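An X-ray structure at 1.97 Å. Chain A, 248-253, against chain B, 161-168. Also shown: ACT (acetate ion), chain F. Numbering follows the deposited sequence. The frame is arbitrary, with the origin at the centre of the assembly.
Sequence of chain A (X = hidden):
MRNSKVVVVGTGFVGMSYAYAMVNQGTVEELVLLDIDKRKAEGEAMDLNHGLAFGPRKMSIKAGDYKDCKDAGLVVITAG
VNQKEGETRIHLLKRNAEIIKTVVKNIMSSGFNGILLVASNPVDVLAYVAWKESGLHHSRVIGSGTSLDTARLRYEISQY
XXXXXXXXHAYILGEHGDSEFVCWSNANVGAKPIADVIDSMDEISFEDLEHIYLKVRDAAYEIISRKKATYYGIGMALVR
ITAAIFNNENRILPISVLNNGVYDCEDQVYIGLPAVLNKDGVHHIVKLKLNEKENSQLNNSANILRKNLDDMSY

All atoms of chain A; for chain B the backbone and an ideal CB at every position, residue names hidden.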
ATOM      1  N   ASN A 248       7.694   5.209  13.544  1.00 21.87           N
ATOM      2  CA  ASN A 248       8.941   5.717  14.126  1.00 21.66           C
ATOM      3  C   ASN A 248       9.772   6.528  13.099  1.00 24.39           C
ATOM      4  O   ASN A 248      10.989   6.272  12.900  1.00 22.70           O
ATOM      5  CB  ASN A 248       9.791   4.532  14.654  1.00 22.86           C
ATOM      6  CG  ASN A 248      10.947   4.992  15.503  1.00 24.61           C
ATOM      7  OD1 ASN A 248      10.846   6.050  16.132  1.00 25.32           O
ATOM      8  ND2 ASN A 248      12.058   4.173  15.574  1.00 23.56           N
ATOM      9  N   GLU A 249       9.135   7.475  12.434  1.00 23.47           N
ATOM     10  CA  GLU A 249       9.692   8.012  11.180  1.00 23.70           C
ATOM     11  C   GLU A 249      10.726   9.115  11.395  1.00 25.19           C
ATOM     12  O   GLU A 249      11.547   9.294  10.533  1.00 23.88           O
ATOM     13  CB  GLU A 249       8.558   8.568  10.278  1.00 24.02           C
ATOM     14  CG  GLU A 249       7.693   7.476   9.687  1.00 24.96           C
ATOM     15  CD  GLU A 249       6.591   8.008   8.788  1.00 27.69           C
ATOM     16  OE1 GLU A 249       6.261   9.229   8.852  1.00 27.63           O
ATOM     17  OE2 GLU A 249       6.031   7.175   8.046  1.00 28.65           O
ATOM     18  N   ASN A 250      10.656   9.863  12.516  1.00 24.00           N
ATOM     19  CA  ASN A 250      11.416  11.126  12.656  1.00 23.58           C
ATOM     20  C   ASN A 250      11.031  12.036  11.483  1.00 23.94           C
ATOM     21  O   ASN A 250      11.881  12.556  10.722  1.00 24.96           O
ATOM     22  CB  ASN A 250      12.937  10.857  12.720  1.00 26.16           C
ATOM     23  CG  ASN A 250      13.366  10.276  14.071  1.00 27.30           C
ATOM     24  OD1 ASN A 250      13.034  10.818  15.117  1.00 29.27           O
ATOM     25  ND2 ASN A 250      14.072   9.170  14.047  1.00 26.23           N
ATOM     26  N   ARG A 251       9.719  12.194  11.359  1.00 23.37           N
ATOM     27  CA  ARG A 251       9.059  12.979  10.316  1.00 23.98           C
ATOM     28  C   ARG A 251       8.820  14.399  10.831  1.00 23.56           C
ATOM     29  O   ARG A 251       8.437  14.577  11.975  1.00 25.30           O
ATOM     30  CB  ARG A 251       7.738  12.344   9.966  1.00 24.76           C
ATOM     31  CG  ARG A 251       7.092  12.861   8.661  1.00 24.35           C
ATOM     32  CD  ARG A 251       7.843  12.276   7.442  1.00 29.76           C
ATOM     33  NE  ARG A 251       7.213  12.760   6.221  1.00 31.24           N
ATOM     34  CZ  ARG A 251       7.305  12.174   5.031  1.00 31.79           C
ATOM     35  NH1 ARG A 251       8.006  11.062   4.895  1.00 29.06           N
ATOM     36  NH2 ARG A 251       6.663  12.697   3.977  1.00 33.42           N
ATOM     37  N   ILE A 252       9.006  15.396   9.985  1.00 22.87           N
ATOM     38  CA  ILE A 252       8.732  16.787  10.381  1.00 23.95           C
ATOM     39  C   ILE A 252       7.326  17.144   9.934  1.00 24.18           C
ATOM     40  O   ILE A 252       7.024  17.109   8.723  1.00 23.81           O
ATOM     41  CB  ILE A 252       9.724  17.769   9.755  1.00 25.29           C
ATOM     42  CG1 ILE A 252      11.145  17.388  10.190  1.00 25.40           C
ATOM     43  CG2 ILE A 252       9.349  19.228  10.167  1.00 24.16           C
ATOM     44  CD1 ILE A 252      12.236  18.092   9.407  1.00 27.74           C
ATOM     45  N   LEU A 253       6.479  17.431  10.914  1.00 26.39           N
ATOM     46  CA  LEU A 253       5.090  17.891  10.684  1.00 25.38           C
ATOM     47  C   LEU A 253       4.744  19.080  11.568  1.00 26.09           C
ATOM     48  O   LEU A 253       5.155  19.141  12.715  1.00 24.53           O
ATOM     49  CB  LEU A 253       4.062  16.787  10.999  1.00 26.21           C
ATOM     50  CG  LEU A 253       4.180  15.533  10.110  1.00 28.93           C
ATOM     51  CD1 LEU A 253       3.367  14.426  10.708  1.00 29.72           C
ATOM     52  CD2 LEU A 253       3.727  15.793   8.625  1.00 26.34           C
TER
ATOM     53  N   UNK B 161      21.462  13.648  10.792  1.00 24.04           N
ATOM     54  CA  UNK B 161      20.489  14.478  11.529  1.00 25.70           C
ATOM     55  C   UNK B 161      19.293  13.699  12.057  1.00 26.90           C
ATOM     56  O   UNK B 161      18.434  14.276  12.741  1.00 26.96           O
ATOM     57  CB  UNK B 161      19.984  15.605  10.626  1.00 25.70           C
ATOM     58  N   UNK B 162      19.258  12.401  11.777  1.00 25.75           N
ATOM     59  CA  UNK B 162      18.213  11.502  12.302  1.00 26.55           C
ATOM     60  C   UNK B 162      16.806  12.048  11.963  1.00 25.79           C
ATOM     61  O   UNK B 162      15.937  12.148  12.847  1.00 24.47           O
ATOM     62  CB  UNK B 162      18.366  11.337  13.815  1.00 26.55           C
ATOM     63  N   UNK B 163      16.628  12.385  10.694  1.00 26.13           N
ATOM     64  CA  UNK B 163      15.319  12.810  10.114  1.00 24.31           C
ATOM     65  C   UNK B 163      15.000  11.826   8.960  1.00 26.45           C
ATOM     66  O   UNK B 163      15.912  11.433   8.218  1.00 25.22           O
ATOM     67  CB  UNK B 163      15.363  14.255   9.614  1.00 24.31           C
ATOM     68  N   UNK B 164      13.749  11.381   8.851  1.00 23.14           N
ATOM     69  CA  UNK B 164      13.253  10.612   7.707  1.00 22.11           C
ATOM     70  C   UNK B 164      13.912  11.125   6.413  1.00 23.26           C
ATOM     71  O   UNK B 164      13.825  12.315   6.099  1.00 23.30           O
ATOM     72  CB  UNK B 164      11.729  10.709   7.612  1.00 22.11           C
ATOM     73  N   UNK B 165      14.608  10.244   5.673  1.00 22.10           N
ATOM     74  CA  UNK B 165      15.317  10.658   4.451  1.00 22.41           C
ATOM     75  C   UNK B 165      14.362  11.271   3.439  1.00 23.51           C
ATOM     76  O   UNK B 165      14.744  12.084   2.565  1.00 24.39           O
ATOM     77  CB  UNK B 165      16.042   9.467   3.822  1.00 22.41           C
ATOM     78  N   UNK B 166      13.093  10.899   3.559  1.00 22.88           N
ATOM     79  CA  UNK B 166      12.080  11.413   2.593  1.00 24.35           C
ATOM     80  C   UNK B 166      11.751  12.883   2.898  1.00 25.30           C
ATOM     81  O   UNK B 166      11.114  13.552   2.105  1.00 25.17           O
ATOM     82  CB  UNK B 166      10.804  10.571   2.647  1.00 24.35           C
ATOM     83  N   UNK B 167      12.234  13.398   4.028  1.00 22.77           N
ATOM     84  CA  UNK B 167      12.059  14.825   4.360  1.00 23.60           C
ATOM     85  C   UNK B 167      13.293  15.626   3.923  1.00 24.11           C
ATOM     86  O   UNK B 167      13.350  16.823   4.125  1.00 24.74           O
ATOM     87  CB  UNK B 167      11.816  15.004   5.860  1.00 23.60           C
ATOM     88  N   UNK B 168      14.301  14.944   3.366  1.00 22.92           N
ATOM     89  CA  UNK B 168      15.542  15.602   2.978  1.00 24.10           C
ATOM     90  C   UNK B 168      15.471  15.971   1.521  1.00 25.72           C
ATOM     91  O   UNK B 168      15.357  15.104   0.679  1.00 26.71           O
ATOM     92  CB  UNK B 168      16.755  14.710   3.250  1.00 24.10           C
TER
HETATM   93  C   ACT F 405      15.702   8.260  10.406  1.00 52.72           C
HETATM   94  O   ACT F 405      16.805   8.375   9.769  1.00 52.55           O
HETATM   95  OXT ACT F 405      15.689   8.370  11.676  1.00 51.51           O
HETATM   96  CH3 ACT F 405      14.415   7.969   9.686  1.00 52.18           C

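Position 161 has nothing of chain A within 5.5 Å of its ideal CB, so the contact leaves its identity open; the residue is B:Ile161, which takes no part.

At position 162 phi and psi are 54° and 50°, a left-handed conformation that follows a helix. Glycine adopts it most easily and asparagine fairly well, yet CB points sideways into space where many side chains would fit. The residue is B:His162, whose ring leads away from chain A. Its backbone does the work: O lies 3.3 Å from CB of A:Asn250 and accepts a hydrogen bond from a water that also donates, weakly, to OD1 of A:Asn250.

Position 163 is extended, and its CB points away overall, although it lies 4.0 Å from O of A:Asn250 and 5.0 Å from CD1 of A:Ile252. An aliphatic chain, valine, leucine or isoleucine, could meet that methyl. The residue is B:Ile163, whose CG2 packs 3.9 Å from CD1 of A:Ile252, while its CA makes a CA-H...O contact with O of A:Asn250 at 3.5 Å.

At position 164 CB points toward chain A and sits tightly, 3.3 Å from O of A:Glu249. The backbone N donates to O of A:Asn250 at 2.9 Å, a bond any residue but proline could make. The guanidinium of A:Arg251 lies within reach and calls for an acceptor, preferably an anion: aspartate, perhaps asparagine or glutamate. B:Asp164 answers with OD2, 3.0 Å from NH1 of A:Arg251 in a salt bridge near the plane of the guanidinium.

Position 165 points away, so small or polar residues would serve equally; it is B:Ser165, in a 3-10 segment.

The ideal CB of position 166 is 3.6 Å from NH1 of A:Arg251, which might suggest an acid, but the carboxylate of A:Glu249 invites a long cation, lysine or arginine. B:Arg166 reaches OE2 of A:Glu249 with NH2 at 3.4 Å, a weak hydrogen bond within a salt bridge, supplemented by a bridging water. Its NE stands only 3.5 Å from NH1 of A:Arg251; the carboxylate of B:Asp164, bonded to both arginines, offsets this repulsion.

Position 167 points toward chain A, its CB 4.7 Å from CD1 of A:Ile252 and 5.1 Å from CD of A:Arg251. The backbone N of A:Ile252 lies beyond, so a short side chain bearing an acceptor, asparagine or aspartate, would suit. B:Asn167 places its amide beside A:Arg251 and A:Ile252.

Position 168 is out of reach and unconstrained by this contact; it is B:Val168.

Chain B 161-168: IHIDSRNV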
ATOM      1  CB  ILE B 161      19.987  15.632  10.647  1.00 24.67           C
ATOM      2  CG1 ILE B 161      19.339  15.097   9.363  1.00 23.83           C
ATOM      3  CG2 ILE B 161      21.181  16.533  10.231  1.00 27.23           C
ATOM      4  CD1 ILE B 161      18.588  16.176   8.561  1.00 24.66           C
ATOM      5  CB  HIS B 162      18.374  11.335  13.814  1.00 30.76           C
ATOM      6  CG  HIS B 162      19.764  10.923  14.198  1.00 36.05           C
ATOM      7  ND1 HIS B 162      20.572  11.685  15.019  1.00 38.78           N
ATOM      8  CD2 HIS B 162      20.515   9.864  13.802  1.00 38.11           C
ATOM      9  CE1 HIS B 162      21.748  11.083  15.150  1.00 40.20           C
ATOM     10  NE2 HIS B 162      21.738   9.980  14.420  1.00 39.79           N
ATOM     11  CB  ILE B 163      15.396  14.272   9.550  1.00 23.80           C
ATOM     12  CG1 ILE B 163      15.731  15.278  10.659  1.00 24.60           C
ATOM     13  CG2 ILE B 163      14.069  14.676   8.726  1.00 23.08           C
ATOM     14  CD1 ILE B 163      14.661  15.357  11.736  1.00 25.35           C
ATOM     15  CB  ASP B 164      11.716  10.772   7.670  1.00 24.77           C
ATOM     16  CG  ASP B 164      11.019   9.839   6.669  1.00 25.82           C
ATOM     17  OD1 ASP B 164      11.672   9.382   5.683  1.00 24.03           O
ATOM     18  OD2 ASP B 164       9.778   9.598   6.856  1.00 29.33           O
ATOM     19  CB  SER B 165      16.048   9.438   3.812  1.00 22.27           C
ATOM     20  OG  SER B 165      15.163   8.449   3.299  1.00 24.05           O
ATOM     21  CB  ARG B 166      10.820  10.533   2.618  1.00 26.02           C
ATOM     22  CG  ARG B 166      11.154   9.098   2.092  1.00 28.22           C
ATOM     23  CD  ARG B 166      10.056   8.100   2.417  1.00 28.39           C
ATOM     24  NE  ARG B 166       9.676   8.125   3.827  1.00 28.45           N
ATOM     25  CZ  ARG B 166       8.704   7.385   4.329  1.00 28.78           C
ATOM     26  NH1 ARG B 166       8.067   6.507   3.548  1.00 28.39           N
ATOM     27  NH2 ARG B 166       8.410   7.490   5.609  1.00 27.02           N
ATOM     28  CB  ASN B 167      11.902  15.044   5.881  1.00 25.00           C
ATOM     29  CG  ASN B 167      10.469  15.098   6.350  1.00 26.24           C
ATOM     30  OD1 ASN B 167       9.519  15.454   5.619  1.00 32.47           O
ATOM     31  ND2 ASN B 167      10.300  14.742   7.589  1.00 22.68           N
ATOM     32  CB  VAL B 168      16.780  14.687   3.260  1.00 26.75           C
ATOM     33  CG1 VAL B 168      18.086  15.361   2.731  1.00 26.31           C
ATOM     34  CG2 VAL B 168      16.888  14.402   4.792  1.00 24.10           C
TER
HETATM   35  O   HOH W   1      15.451  12.457  15.517  1.00 29.29           O
HETATM   36  O   HOH W   2       7.041   5.051   7.152  1.00 23.38           O
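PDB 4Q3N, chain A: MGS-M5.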